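Local structure of transcriptional regulator (Corynebacterium diphtheriae, 3LMM) at residues G57-P62 / E99-W104; A116-V120 / A131-A135; I296-A300 / R378-M383; L327-L331 / L405-R409. The protein is of unknown function but probably acts as a DNA-binding transcriptional regulator, combining an AlbA_2 region with helix-turn-helix domains. One frame throughout, in Å; residues are numbered along the deposited sequence.

Contact 1. Residues G57-P62 / E99-W104; sequences GKPENP and ELDIDW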
loop_
_atom_site.group_PDB
_atom_site.type_symbol
_atom_site.label_atom_id
_atom_site.label_comp_id
_atom_site.label_asym_id
_atom_site.label_seq_id
_atom_site.Cartn_x
_atom_site.Cartn_y
_atom_site.Cartn_z
ATOM N N GLY A 57 9.789 -12.383 27.460
ATOM C CA GLY A 57 9.601 -11.826 26.132
ATOM C C GLY A 57 10.743 -12.135 25.195
ATOM O O GLY A 57 11.896 -12.205 25.619
ATOM N N LYS A 58 10.415 -12.328 23.919
ATOM C CA LYS A 58 11.405 -12.629 22.882
ATOM C C LYS A 58 11.596 -11.390 21.989
ATOM O O LYS A 58 10.795 -10.449 22.037
ATOM C CB LYS A 58 10.918 -13.790 22.016
ATOM C CG LYS A 58 10.648 -15.079 22.758
ATOM C CD LYS A 58 11.931 -15.765 23.169
ATOM C CE LYS A 58 11.637 -17.129 23.773
ATOM N NZ LYS A 58 12.871 -17.801 24.267
ATOM N N PRO A 59 12.657 -11.372 21.161
ATOM C CA PRO A 59 12.872 -10.211 20.293
ATOM C C PRO A 59 11.801 -10.080 19.213
ATOM O O PRO A 59 11.464 -8.975 18.804
ATOM C CB PRO A 59 14.263 -10.467 19.720
ATOM C CG PRO A 59 14.322 -11.953 19.649
ATOM C CD PRO A 59 13.733 -12.365 20.986
ATOM N N GLU A 60 11.273 -11.212 18.758
ATOM C CA GLU A 60 10.235 -11.229 17.729
ATOM C C GLU A 60 8.941 -11.907 18.199
ATOM O O GLU A 60 8.979 -12.880 18.955
ATOM C CB GLU A 60 10.751 -11.943 16.492
ATOM C CG GLU A 60 11.771 -11.169 15.726
ATOM C CD GLU A 60 12.315 -11.985 14.580
ATOM O OE1 GLU A 60 11.529 -12.714 13.937
ATOM O OE2 GLU A 60 13.526 -11.890 14.304
ATOM N N ASN A 61 7.796 -11.406 17.738
ATOM C CA ASN A 61 6.508 -11.967 18.140
ATOM C C ASN A 61 5.349 -11.507 17.248
ATOM O O ASN A 61 4.605 -10.594 17.610
ATOM C CB ASN A 61 6.219 -11.573 19.588
ATOM C CG ASN A 61 4.886 -12.089 20.080
ATOM O OD1 ASN A 61 4.499 -11.833 21.220
ATOM N ND2 ASN A 61 4.174 -12.822 19.224
ATOM N N PRO A 62 5.158 -12.160 16.090
ATOM C CA PRO A 62 4.077 -11.787 15.172
ATOM C C PRO A 62 2.699 -11.577 15.791
ATOM O O PRO A 62 1.989 -10.659 15.403
ATOM C CB PRO A 62 4.096 -12.914 14.142
ATOM C CG PRO A 62 4.588 -14.066 14.930
ATOM C CD PRO A 62 5.731 -13.458 15.703
ATOM N N GLU A 99 10.793 -7.370 25.159
ATOM C CA GLU A 99 12.107 -7.482 24.553
ATOM C C GLU A 99 12.033 -7.401 23.038
ATOM O O GLU A 99 13.007 -7.684 22.340
ATOM C CB GLU A 99 12.745 -8.805 24.976
ATOM C CG GLU A 99 12.642 -9.077 26.475
ATOM C CD GLU A 99 13.459 -8.108 27.315
ATOM O OE1 GLU A 99 12.937 -7.638 28.363
ATOM O OE2 GLU A 99 14.628 -7.828 26.939
ATOM N N LEU A 100 10.869 -7.015 22.533
ATOM C CA LEU A 100 10.663 -6.911 21.095
ATOM C C LEU A 100 11.732 -6.031 20.456
ATOM O O LEU A 100 12.054 -4.963 20.957
ATOM C CB LEU A 100 9.262 -6.348 20.812
ATOM C CG LEU A 100 8.089 -7.239 21.233
ATOM C CD1 LEU A 100 6.821 -6.429 21.333
ATOM C CD2 LEU A 100 7.930 -8.387 20.242
ATOM N N ASP A 101 12.297 -6.486 19.350
ATOM C CA ASP A 101 13.313 -5.701 18.682
ATOM C C ASP A 101 12.647 -4.508 18.011
ATOM O O ASP A 101 11.638 -4.651 17.320
ATOM C CB ASP A 101 14.042 -6.551 17.645
ATOM C CG ASP A 101 15.133 -5.787 16.929
ATOM O OD1 ASP A 101 15.114 -5.767 15.676
ATOM O OD2 ASP A 101 16.011 -5.217 17.618
ATOM N N ILE A 102 13.221 -3.327 18.219
ATOM C CA ILE A 102 12.680 -2.103 17.641
ATOM C C ILE A 102 12.505 -2.195 16.131
ATOM O O ILE A 102 11.389 -2.064 15.613
ATOM C CB ILE A 102 13.586 -0.899 17.925
ATOM C CG1 ILE A 102 13.797 -0.744 19.429
ATOM C CG2 ILE A 102 12.942 0.370 17.371
ATOM C CD1 ILE A 102 12.572 -0.251 20.154
ATOM N N ASP A 103 13.613 -2.399 15.427
ATOM C CA ASP A 103 13.572 -2.491 13.974
ATOM C C ASP A 103 12.554 -3.524 13.515
ATOM O O ASP A 103 11.768 -3.271 12.597
ATOM C CB ASP A 103 14.956 -2.836 13.411
ATOM C CG ASP A 103 15.955 -1.716 13.606
ATOM O OD1 ASP A 103 15.621 -0.561 13.264
ATOM O OD2 ASP A 103 17.073 -1.983 14.101
ATOM N N TRP A 104 12.558 -4.686 14.158
ATOM C CA TRP A 104 11.616 -5.731 13.791
ATOM C C TRP A 104 10.176 -5.228 13.919
ATOM O O TRP A 104 9.400 -5.298 12.967
ATOM C CB TRP A 104 11.806 -6.948 14.683
ATOM C CG TRP A 104 10.844 -8.037 14.349
ATOM C CD1 TRP A 104 11.001 -9.016 13.411
ATOM C CD2 TRP A 104 9.546 -8.229 14.918
ATOM N NE1 TRP A 104 9.879 -9.805 13.362
ATOM C CE2 TRP A 104 8.970 -9.342 14.276
ATOM C CE3 TRP A 104 8.812 -7.561 15.908
ATOM C CZ2 TRP A 104 7.697 -9.807 14.593
ATOM C CZ3 TRP A 104 7.552 -8.024 16.221
ATOM C CH2 TRP A 104 7.006 -9.135 15.565
#
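Trp104, in the first turn of helix 102-113 of the Schlafen AlbA_2 region, lays its indole against the chain at Glu60 and Asn61, in the loop that leads into helix 62-77. Trp104 CG stands anti to its own N (chi1 179°), which carries the indole across to the loop. Glu60 meets it with a CH-pi contact: its CG stands 3.3 Å from the centroid of the five-membered ring of Trp104, over the face, and the carboxylate plane is turned 15° from that of the ring. The six-membered end of the same indole reaches the next peptide, Asn61 N to Trp104 CH2 3.2 Å. Pro59 supplies the polar link, its carbonyl O accepting from Asp101 N at 2.7 Å. Asp101 is the N-cap of helix 102-113, and its OD1 takes the N-H of Trp104 from above the carboxylate plane, so one residue both ties down the loop and caps the helix that presents the indole. Glu99 extends the contact back along the loop: its CB and CG pack against Gly57 O, CG at 3.3 Å, and its own carbonyl O receives a nearly straight CA-H...O contact of 3.3 Å from Pro59 CA.

Contact 2. Residues A116-V120 / A131-A135; sequences APDVV and AIYVA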
loop_
_atom_site.group_PDB
_atom_site.type_symbol
_atom_site.label_atom_id
_atom_site.label_comp_id
_atom_site.label_asym_id
_atom_site.label_seq_id
_atom_site.Cartn_x
_atom_site.Cartn_y
_atom_site.Cartn_z
ATOM N N ALA A 116 4.924 3.589 9.857
ATOM C CA ALA A 116 6.078 3.254 10.674
ATOM C C ALA A 116 6.229 4.256 11.820
ATOM O O ALA A 116 6.965 5.236 11.701
ATOM C CB ALA A 116 7.326 3.252 9.814
ATOM N N PRO A 117 5.547 4.010 12.955
ATOM C CA PRO A 117 5.614 4.906 14.114
ATOM C C PRO A 117 6.973 4.941 14.799
ATOM O O PRO A 117 7.731 3.976 14.740
ATOM C CB PRO A 117 4.521 4.359 15.026
ATOM C CG PRO A 117 4.602 2.892 14.773
ATOM C CD PRO A 117 4.725 2.823 13.263
ATOM N N ASP A 118 7.277 6.067 15.438
ATOM C CA ASP A 118 8.539 6.219 16.141
ATOM C C ASP A 118 8.456 5.483 17.467
ATOM O O ASP A 118 7.674 5.855 18.338
ATOM C CB ASP A 118 8.847 7.700 16.383
ATOM C CG ASP A 118 9.437 8.384 15.156
ATOM O OD1 ASP A 118 10.470 7.888 14.656
ATOM O OD2 ASP A 118 8.886 9.412 14.688
ATOM N N VAL A 119 9.255 4.431 17.611
ATOM C CA VAL A 119 9.272 3.646 18.842
ATOM C C VAL A 119 10.643 3.750 19.492
ATOM O O VAL A 119 11.656 3.548 18.826
ATOM C CB VAL A 119 8.943 2.150 18.571
ATOM C CG1 VAL A 119 9.683 1.679 17.348
ATOM C CG2 VAL A 119 9.355 1.298 19.766
ATOM N N VAL A 120 10.663 4.078 20.786
ATOM C CA VAL A 120 11.914 4.204 21.535
ATOM C C VAL A 120 11.854 3.393 22.823
ATOM O O VAL A 120 10.823 3.354 23.501
ATOM C CB VAL A 120 12.240 5.679 21.909
ATOM C CG1 VAL A 120 12.186 6.553 20.673
ATOM C CG2 VAL A 120 11.276 6.188 22.961
ATOM N N ALA A 131 8.293 2.888 23.914
ATOM C CA ALA A 131 7.459 4.064 23.825
ATOM C C ALA A 131 7.182 4.216 22.343
ATOM O O ALA A 131 8.106 4.411 21.560
ATOM C CB ALA A 131 8.199 5.274 24.340
ATOM N N ILE A 132 5.925 4.091 21.944
ATOM C CA ILE A 132 5.612 4.251 20.541
ATOM C C ILE A 132 4.857 5.550 20.311
ATOM O O ILE A 132 3.783 5.773 20.879
ATOM C CB ILE A 132 4.763 3.113 20.008
ATOM C CG1 ILE A 132 5.490 1.799 20.169
ATOM C CG2 ILE A 132 4.482 3.359 18.549
ATOM C CD1 ILE A 132 4.696 0.631 19.697
ATOM N N TYR A 133 5.426 6.408 19.472
ATOM C CA TYR A 133 4.812 7.687 19.175
ATOM C C TYR A 133 4.192 7.639 17.792
ATOM O O TYR A 133 4.890 7.536 16.776
ATOM C CB TYR A 133 5.856 8.803 19.247
ATOM C CG TYR A 133 6.443 8.979 20.623
ATOM C CD1 TYR A 133 5.682 9.505 21.663
ATOM C CD2 TYR A 133 7.739 8.553 20.908
ATOM C CE1 TYR A 133 6.198 9.598 22.959
ATOM C CE2 TYR A 133 8.264 8.636 22.200
ATOM C CZ TYR A 133 7.490 9.155 23.222
ATOM O OH TYR A 133 7.999 9.212 24.506
ATOM N N VAL A 134 2.870 7.702 17.754
ATOM C CA VAL A 134 2.174 7.665 16.487
ATOM C C VAL A 134 1.504 9.010 16.200
ATOM O O VAL A 134 0.795 9.557 17.040
ATOM C CB VAL A 134 1.183 6.445 16.461
ATOM C CG1 VAL A 134 0.806 6.058 17.874
ATOM C CG2 VAL A 134 -0.045 6.750 15.620
ATOM N N ALA A 135 1.784 9.553 15.013
ATOM C CA ALA A 135 1.244 10.838 14.570
ATOM C C ALA A 135 -0.087 10.661 13.856
ATOM O O ALA A 135 -0.377 9.582 13.338
ATOM C CB ALA A 135 2.237 11.520 13.645
#
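Tyr133 lies with the edge of its ring beside Val120, ring atom CE2 standing 4.0 Å from Val120 CG2, near the ring plane. The same methyl also meets the CB of Ala131, at 3.5 Å, because chi1 of Val120 (-52°) sets CG2 between the backbone N and the carbonyl carbon. Tyr133, Val120 and Ala131 thus share one face of the sheet with Asp118. Helix 10-24 covers the tyrosine there through Leu15, Ile16 and Val19, and its Arg12 forms a salt bridge with Asp118 OD2.

These residues belong to the antiparallel beta hairpin of strands 118-123 and 128-134, within the AlbA_2 region. Strand 128-134 is an inner strand, bonded on its other side to strand 82-86, whereas 118-123 is outermost within the chain. Asp118 and Tyr133 form a hydrogen-bonded pair, joined by reciprocal bonds from Tyr133 N to Asp118 O and from Asp118 N to Tyr133 O. Val120 and Ala131 close the other such pair, again with two bonds, Val120 N to Ala131 O and Ala131 N to Val120 O.

Between them, the non-hydrogen-bonded pair Val119 and Ile132 turns to the opposite face, pointing the same way side by side, with Val119 CB 3.8 Å from Ile132 CG1. The other branch of the isoleucine, CG2, reaches Pro117 CB at 3.7 Å. Helix 102-113 meets this face through Ile109 on Pro117 and Ile102 on Val119, while Val72 of helix 62-77 touches both Pro117 and Val134.

Contact 3. Residues I296-A300 / R378-M383; sequences IPRLA and RMYQAM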
loop_
_atom_site.group_PDB
_atom_site.type_symbol
_atom_site.label_atom_id
_atom_site.label_comp_id
_atom_site.label_asym_id
_atom_site.label_seq_id
_atom_site.Cartn_x
_atom_site.Cartn_y
_atom_site.Cartn_z
ATOM N N ILE A 296 -0.181 -8.004 -21.791
ATOM C CA ILE A 296 0.320 -7.627 -20.477
ATOM C C ILE A 296 -0.796 -7.861 -19.474
ATOM O O ILE A 296 -1.946 -7.493 -19.707
ATOM C CB ILE A 296 0.852 -6.162 -20.402
ATOM C CG1 ILE A 296 -0.254 -5.156 -20.615
ATOM C CG2 ILE A 296 1.938 -5.954 -21.437
ATOM C CD1 ILE A 296 0.282 -3.723 -20.577
ATOM N N PRO A 297 -0.472 -8.511 -18.352
ATOM C CA PRO A 297 -1.467 -8.802 -17.316
ATOM C C PRO A 297 -2.400 -7.658 -16.969
ATOM O O PRO A 297 -1.967 -6.608 -16.510
ATOM C CB PRO A 297 -0.616 -9.253 -16.137
ATOM C CG PRO A 297 0.744 -8.634 -16.412
ATOM C CD PRO A 297 0.888 -8.831 -17.888
ATOM N N ARG A 298 -3.689 -7.885 -17.187
ATOM C CA ARG A 298 -4.716 -6.890 -16.905
ATOM C C ARG A 298 -4.450 -6.099 -15.616
ATOM O O ARG A 298 -4.460 -4.862 -15.615
ATOM C CB ARG A 298 -6.076 -7.581 -16.834
ATOM C CG ARG A 298 -6.498 -8.173 -18.164
ATOM C CD ARG A 298 -7.138 -7.117 -19.027
ATOM N NE ARG A 298 -6.949 -7.354 -20.458
ATOM C CZ ARG A 298 -7.502 -8.353 -21.139
ATOM N NH1 ARG A 298 -7.262 -8.474 -22.441
ATOM N NH2 ARG A 298 -8.283 -9.230 -20.517
ATOM N N LEU A 299 -4.202 -6.816 -14.525
ATOM C CA LEU A 299 -3.927 -6.196 -13.236
ATOM C C LEU A 299 -2.836 -5.146 -13.352
ATOM O O LEU A 299 -3.004 -4.003 -12.919
ATOM C CB LEU A 299 -3.467 -7.249 -12.244
ATOM C CG LEU A 299 -3.168 -6.663 -10.875
ATOM C CD1 LEU A 299 -4.485 -6.388 -10.149
ATOM C CD2 LEU A 299 -2.315 -7.638 -10.090
ATOM N N ALA A 300 -1.706 -5.552 -13.920
ATOM C CA ALA A 300 -0.584 -4.650 -14.092
ATOM C C ALA A 300 -1.042 -3.346 -14.751
ATOM O O ALA A 300 -0.682 -2.263 -14.298
ATOM C CB ALA A 300 0.490 -5.322 -14.927
ATOM N N ARG A 378 1.914 -5.799 -6.353
ATOM C CA ARG A 378 1.195 -6.819 -7.105
ATOM C C ARG A 378 1.468 -6.595 -8.574
ATOM O O ARG A 378 1.473 -7.536 -9.364
ATOM C CB ARG A 378 -0.302 -6.723 -6.842
ATOM C CG ARG A 378 -0.680 -7.179 -5.459
ATOM C CD ARG A 378 -2.170 -7.089 -5.246
ATOM N NE ARG A 378 -2.930 -7.674 -6.349
ATOM C CZ ARG A 378 -4.255 -7.772 -6.355
ATOM N NH1 ARG A 378 -4.885 -8.310 -7.391
ATOM N NH2 ARG A 378 -4.954 -7.336 -5.314
HETATM N N MSE A 379 1.692 -5.337 -8.935
HETATM C CA MSE A 379 1.982 -5.001 -10.316
HETATM C C MSE A 379 3.316 -5.648 -10.654
HETATM O O MSE A 379 3.390 -6.479 -11.549
HETATM C CB MSE A 379 2.061 -3.484 -10.493
HETATM C CG MSE A 379 2.247 -3.049 -11.941
HETATM SE SE MSE A 379 2.424 -1.124 -12.164
HETATM C CE MSE A 379 4.142 -0.897 -11.329
ATOM N N TYR A 380 4.362 -5.276 -9.922
ATOM C CA TYR A 380 5.678 -5.849 -10.150
ATOM C C TYR A 380 5.579 -7.360 -10.244
ATOM O O TYR A 380 6.013 -7.954 -11.226
ATOM C CB TYR A 380 6.608 -5.488 -9.010
ATOM C CG TYR A 380 7.434 -4.273 -9.279
ATOM C CD1 TYR A 380 8.821 -4.374 -9.408
ATOM C CD2 TYR A 380 6.841 -3.020 -9.389
ATOM C CE1 TYR A 380 9.603 -3.256 -9.633
ATOM C CE2 TYR A 380 7.606 -1.892 -9.617
ATOM C CZ TYR A 380 8.991 -2.012 -9.736
ATOM O OH TYR A 380 9.766 -0.885 -9.929
ATOM N N GLN A 381 5.008 -7.974 -9.213
ATOM C CA GLN A 381 4.834 -9.420 -9.178
ATOM C C GLN A 381 4.230 -9.937 -10.488
ATOM O O GLN A 381 4.839 -10.754 -11.176
ATOM C CB GLN A 381 3.944 -9.809 -7.983
ATOM C CG GLN A 381 2.756 -10.734 -8.305
ATOM C CD GLN A 381 3.154 -12.183 -8.537
ATOM O OE1 GLN A 381 2.480 -12.908 -9.269
ATOM N NE2 GLN A 381 4.237 -12.617 -7.897
ATOM N N ALA A 382 3.040 -9.453 -10.833
ATOM C CA ALA A 382 2.369 -9.882 -12.049
ATOM C C ALA A 382 3.308 -9.892 -13.256
ATOM O O ALA A 382 3.198 -10.761 -14.117
ATOM C CB ALA A 382 1.170 -8.996 -12.324
HETATM N N MSE A 383 4.236 -8.941 -13.323
HETATM C CA MSE A 383 5.170 -8.899 -14.444
HETATM C C MSE A 383 6.189 -10.012 -14.315
HETATM O O MSE A 383 6.296 -10.874 -15.175
HETATM C CB MSE A 383 5.891 -7.547 -14.512
HETATM C CG MSE A 383 4.968 -6.359 -14.801
HETATM SE SE MSE A 383 3.906 -6.539 -16.450
HETATM C CE MSE A 383 5.387 -6.567 -17.708
#
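Pro297 and Met383, a selenomethionine, meet at about a right angle, the selenium SE lying 3.8 Å from the ring carbon CG of Pro297. Met383 gets there by folding: CG is anti to the carbonyl carbon and the chain bends again at chi2 (-56°) and chi3 (-63°), bringing SE also to Ala300 CB at 3.9 Å. Met379, the other selenomethionine, stays extended through chi2 and lays its CG near Ala300 O and CB, while its side chain also touches Glu303 and Ala304 of helix 298-311. Leu299 has its CG anti to the backbone N (chi1 -180°), which sends both methyls across the Arg378 side chain: CD1 reaches NH1 at 3.4 Å, and CD2 lies near CB and NE. Arg378 bends at chi3 beside them. Ala382 fills in between with CB 4.1 Å from Pro297 CG. The first turn of helix 298-311, with Pro297 at its N-cap position, is thereby packed on helix 373-385, in a region that matches the RecG-type helicase C-terminal family. With no hydrogen bond between the segments, the fit rests on apolar surfaces, and the charge of Arg378 is probably balanced by Asp370, the salt-bridge partner of its NH2.

Contact 4. Residues L327-L331 / L405-R409; sequences LDSTL and LVGGR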
loop_
_atom_site.group_PDB
_atom_site.type_symbol
_atom_site.label_atom_id
_atom_site.label_comp_id
_atom_site.label_asym_id
_atom_site.label_seq_id
_atom_site.Cartn_x
_atom_site.Cartn_y
_atom_site.Cartn_z
ATOM N N LEU A 327 4.003 -3.345 -31.798
ATOM C CA LEU A 327 5.034 -4.341 -32.035
ATOM C C LEU A 327 5.912 -4.715 -30.842
ATOM O O LEU A 327 6.552 -5.767 -30.844
ATOM C CB LEU A 327 5.905 -3.898 -33.218
ATOM C CG LEU A 327 5.143 -3.792 -34.547
ATOM C CD1 LEU A 327 6.058 -3.287 -35.656
ATOM C CD2 LEU A 327 4.575 -5.160 -34.911
ATOM N N ASP A 328 5.934 -3.873 -29.819
ATOM C CA ASP A 328 6.750 -4.151 -28.645
ATOM C C ASP A 328 5.904 -4.583 -27.466
ATOM O O ASP A 328 6.422 -4.966 -26.417
ATOM C CB ASP A 328 7.572 -2.917 -28.279
ATOM C CG ASP A 328 8.690 -2.661 -29.265
ATOM O OD1 ASP A 328 9.486 -3.607 -29.481
ATOM O OD2 ASP A 328 8.780 -1.536 -29.821
ATOM N N SER A 329 4.592 -4.533 -27.661
ATOM C CA SER A 329 3.648 -4.897 -26.620
ATOM C C SER A 329 3.925 -4.096 -25.364
ATOM O O SER A 329 3.678 -4.581 -24.269
ATOM C CB SER A 329 3.745 -6.383 -26.274
ATOM O OG SER A 329 3.585 -7.206 -27.405
ATOM N N THR A 330 4.448 -2.880 -25.486
ATOM C CA THR A 330 4.701 -2.142 -24.252
ATOM C C THR A 330 3.736 -0.972 -24.062
ATOM O O THR A 330 3.244 -0.399 -25.026
ATOM C CB THR A 330 6.187 -1.669 -24.143
ATOM O OG1 THR A 330 6.273 -0.292 -24.505
ATOM C CG2 THR A 330 7.097 -2.498 -25.035
ATOM N N LEU A 331 3.448 -0.655 -22.804
ATOM C CA LEU A 331 2.549 0.434 -22.473
ATOM C C LEU A 331 3.260 1.447 -21.605
ATOM O O LEU A 331 3.820 1.103 -20.565
ATOM C CB LEU A 331 1.311 -0.072 -21.731
ATOM C CG LEU A 331 0.469 0.999 -21.008
ATOM C CD1 LEU A 331 -1.014 0.670 -21.086
ATOM C CD2 LEU A 331 0.905 1.095 -19.573
ATOM N N LEU A 405 5.555 -0.521 -18.853
ATOM C CA LEU A 405 5.284 -1.945 -18.731
ATOM C C LEU A 405 5.595 -2.624 -20.041
ATOM O O LEU A 405 4.927 -2.353 -21.033
ATOM C CB LEU A 405 3.810 -2.180 -18.408
ATOM C CG LEU A 405 3.471 -2.209 -16.929
ATOM C CD1 LEU A 405 3.986 -0.959 -16.276
ATOM C CD2 LEU A 405 1.981 -2.341 -16.755
ATOM N N VAL A 406 6.594 -3.498 -20.058
ATOM C CA VAL A 406 6.920 -4.214 -21.294
ATOM C C VAL A 406 6.404 -5.661 -21.249
ATOM O O VAL A 406 6.932 -6.486 -20.509
ATOM C CB VAL A 406 8.440 -4.245 -21.555
ATOM C CG1 VAL A 406 8.753 -5.276 -22.622
ATOM C CG2 VAL A 406 8.930 -2.873 -21.995
ATOM N N GLY A 407 5.385 -5.969 -22.050
ATOM C CA GLY A 407 4.827 -7.314 -22.043
ATOM C C GLY A 407 5.064 -8.207 -23.251
ATOM O O GLY A 407 6.169 -8.293 -23.786
ATOM N N GLY A 408 4.009 -8.886 -23.684
ATOM C CA GLY A 408 4.127 -9.785 -24.814
ATOM C C GLY A 408 3.823 -11.221 -24.414
ATOM O O GLY A 408 3.182 -11.469 -23.394
ATOM N N ARG A 409 4.273 -12.177 -25.216
ATOM C CA ARG A 409 4.021 -13.573 -24.898
ATOM C C ARG A 409 4.727 -13.986 -23.613
ATOM O O ARG A 409 5.842 -13.543 -23.328
ATOM C CB ARG A 409 4.473 -14.485 -26.039
ATOM C CG ARG A 409 3.454 -14.642 -27.150
ATOM C CD ARG A 409 3.941 -15.584 -28.234
ATOM N NE ARG A 409 2.869 -15.874 -29.168
ATOM C CZ ARG A 409 1.871 -16.714 -28.915
ATOM N NH1 ARG A 409 1.822 -17.353 -27.751
ATOM N NH2 ARG A 409 0.909 -16.899 -29.817
#
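Ser329, which packs its CB against Gly408 N at 3.6 Å, has a positive phi (54°) and forms with Thr330 a G1 beta bulge facing Ile325 of the neighbouring strand 320-325. The bulge lies at the start of strand 330-336, an inner strand of the mixed six-stranded sheet, which runs antiparallel to the end of strand 400-406. Across this contact, Ser329 O accepts from Gly407 N at 3.1 Å. Leu331 and Leu405 form a regular hydrogen-bonded pair just beyond, with reciprocal bonds of 2.9 Å from Leu331 N to Leu405 O and from Leu405 N to Leu331 O.

Thr330 and Val406 are the non-hydrogen-bonded pair and lie side by side, pointing the same way, with the methyl CG2 of Thr330 3.6 Å from Val406 CG2. The two leucines turn to the opposite face, where Ile296 touches Leu331 and Pro391 touches Leu405.

At the far end strand 400-406 gives way to Gly407 and Gly408. Gly408 has backbone angles (phi 118°, psi -160°) at which a CB would press on the preceding carbonyl O. Glu295 holds both sides of this corner: its OE1 is hydrogen-bonded to Ser329 OG, and its backbone to that of Gly408.

How the contacts relate
Contacts 1 and 2 belong to the AlbA_2 part of the chain and are joined through helix 102-113: Ile102, within segment 99-104, packs on Val119 of the hairpin. Contact 1 is a surface joint resting on one indole and one backbone bond, whereas contact 2 is buried and carried by a ladder of four. Contacts 3 and 4 form a second pair, their centres 12 Å apart and about 34 to 44 Å from those of the first. Both are partly buried, one helix on helix without hydrogen bonds, the other strand to strand. They interlock, with Met383 reaching Val406 and Ile296 meeting Gly407 and Ser329.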